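Local coordinates for peptidase M16 domain protein (Alicyclobacillus acidocaldarius subsp. acidocaldarius DSM 446, PDB 4XEA) that is a putative metallopeptidase of the M16 (insulinase) family, probably cleaving peptides at a metal site that holds nickel in this crystal, at residues G103-A106 and K107-G110. Sequence-based numbering, arbitrary orientation.
Sequences GEIA and KHVG
Val109 N donates to Ile105 O in an almost straight bond of 2.9 Å, the N-H...O angle being 177°, and two further i to i+4 backbone bonds flank it. His108 N reaches Glu104 O at 3.2 Å, lying in the plane of that carbonyl, while Gly110 N meets Ala106 O from a position tilted out of the carbonyl plane. Glu104 itself holds the N-cap position, so its carbonyl receives the first of the three bonds. The imidazole of His108 folds back under this start of the helix, its CG beside the backbone N and anti to the carbonyl carbon (chi1 -63°). Its CD2 comes 3.1 Å from Glu104 O, which approaches the ring obliquely, and 3.2 Å from Gly103 O, which sits at the ring edge near its plane. The ring is fixed from outside as well, NE2 being hydrogen-bonded to His82 O and the ring meeting that of Phe99 with the planes inclined by about 50°. Replacing His108 by an alanine is likely to leave His82 O without this partner and to open a gap beside Phe99 and the Gly103 carbonyl. One turn apart, the methyls Ile105 CG2 and Val109 CG2 touch at 4.1 Å. These two side chains and Ala106 pack against helix 204-216, meeting Ile207, Ile211 and Val210. At the outer side Glu104 OE2 and Lys107 NZ stay 5.1 Å apart, not in contact, so any attraction between the charges is probably weak. The whole is a strand-turn-helix junction, in which strand 95-101 of the mixed sheet in the M16 domain passes into the N-terminal turn of helix 105-116.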
ATOM      1  N   GLY A 103       1.220  22.579  -2.711  1.00 70.28           N
ATOM      2  CA  GLY A 103       1.247  24.037  -2.858  1.00 72.74           C
ATOM      3  C   GLY A 103      -0.153  24.576  -2.664  1.00 71.80           C
ATOM      4  O   GLY A 103      -1.118  23.797  -2.640  1.00 69.50           O
ATOM      5  N   GLU A 104      -0.264  25.891  -2.486  1.00 73.49           N
ATOM      6  CA  GLU A 104      -1.556  26.551  -2.319  1.00 73.16           C
ATOM      7  C   GLU A 104      -2.318  25.906  -1.161  1.00 70.01           C
ATOM      8  O   GLU A 104      -3.534  25.688  -1.218  1.00 68.61           O
ATOM      9  CB  GLU A 104      -2.359  26.481  -3.621  1.00 74.41           C
ATOM     10  CG  GLU A 104      -1.758  27.287  -4.804  1.00 79.14           C
ATOM     11  CD  GLU A 104      -2.315  28.686  -4.865  1.00 84.49           C
ATOM     12  OE1 GLU A 104      -2.366  29.256  -5.970  1.00 89.99           O
ATOM     13  OE2 GLU A 104      -2.732  29.217  -3.804  1.00 83.62           O
ATOM     14  N   ILE A 105      -1.567  25.608  -0.108  1.00 68.88           N
ATOM     15  CA  ILE A 105      -2.087  24.941   1.065  1.00 66.35           C
ATOM     16  C   ILE A 105      -3.158  25.813   1.718  1.00 66.42           C
ATOM     17  O   ILE A 105      -4.178  25.287   2.147  1.00 65.11           O
ATOM     18  CB  ILE A 105      -0.934  24.571   2.047  1.00 65.74           C
ATOM     19  CG1 ILE A 105       0.103  23.690   1.335  1.00 66.97           C
ATOM     20  CG2 ILE A 105      -1.457  23.844   3.259  1.00 61.71           C
ATOM     21  CD1 ILE A 105      -0.489  22.462   0.645  1.00 63.33           C
ATOM     22  N   ALA A 106      -2.968  27.141   1.733  1.00 68.81           N
ATOM     23  CA  ALA A 106      -3.990  28.076   2.260  1.00 69.69           C
ATOM     24  C   ALA A 106      -5.345  27.831   1.608  1.00 69.31           C
ATOM     25  O   ALA A 106      -6.365  27.715   2.300  1.00 66.84           O
ATOM     26  CB  ALA A 106      -3.567  29.568   2.083  1.00 73.13           C
ATOM     27  N   LYS A 107      -5.347  27.700   0.286  1.00 70.60           N
ATOM     28  CA  LYS A 107      -6.584  27.461  -0.462  1.00 71.59           C
ATOM     29  C   LYS A 107      -7.216  26.123  -0.098  1.00 68.21           C
ATOM     30  O   LYS A 107      -8.433  26.053   0.105  1.00 68.66           O
ATOM     31  CB  LYS A 107      -6.336  27.536  -1.974  1.00 74.87           C
ATOM     32  CG  LYS A 107      -7.602  27.414  -2.826  1.00 78.00           C
ATOM     33  CD  LYS A 107      -7.450  28.121  -4.166  1.00 84.79           C
ATOM     34  CE  LYS A 107      -7.760  29.619  -4.027  1.00 89.32           C
ATOM     35  NZ  LYS A 107      -7.484  30.373  -5.253  1.00 94.25           N
ATOM     36  N   HIS A 108      -6.395  25.080   0.021  1.00 64.93           N
ATOM     37  CA  HIS A 108      -6.897  23.744   0.234  1.00 62.34           C
ATOM     38  C   HIS A 108      -7.500  23.609   1.640  1.00 59.78           C
ATOM     39  O   HIS A 108      -8.559  23.021   1.807  1.00 57.89           O
ATOM     40  CB  HIS A 108      -5.806  22.688   0.035  1.00 61.03           C
ATOM     41  CG  HIS A 108      -5.251  22.647  -1.358  1.00 63.87           C
ATOM     42  ND1 HIS A 108      -6.052  22.530  -2.473  1.00 65.72           N
ATOM     43  CD2 HIS A 108      -3.977  22.710  -1.813  1.00 66.89           C
ATOM     44  CE1 HIS A 108      -5.298  22.542  -3.558  1.00 68.43           C
ATOM     45  NE2 HIS A 108      -4.034  22.654  -3.186  1.00 69.86           N
ATOM     46  N   VAL A 109      -6.821  24.152   2.641  1.00 60.05           N
ATOM     47  CA  VAL A 109      -7.369  24.141   3.992  1.00 58.67           C
ATOM     48  C   VAL A 109      -8.722  24.845   4.069  1.00 59.23           C
ATOM     49  O   VAL A 109      -9.635  24.371   4.745  1.00 57.12           O
ATOM     50  CB  VAL A 109      -6.403  24.750   5.017  1.00 59.22           C
ATOM     51  CG1 VAL A 109      -7.096  24.803   6.421  1.00 56.32           C
ATOM     52  CG2 VAL A 109      -5.140  23.908   5.071  1.00 57.57           C
ATOM     53  N   GLY A 110      -8.817  25.987   3.397  1.00 62.47           N
ATOM     54  CA  GLY A 110     -10.073  26.739   3.248  1.00 63.90           C
ATOM     55  C   GLY A 110     -11.171  25.906   2.586  1.00 62.93           C
ATOM     56  O   GLY A 110     -12.305  25.874   3.058  1.00 63.43           O
TER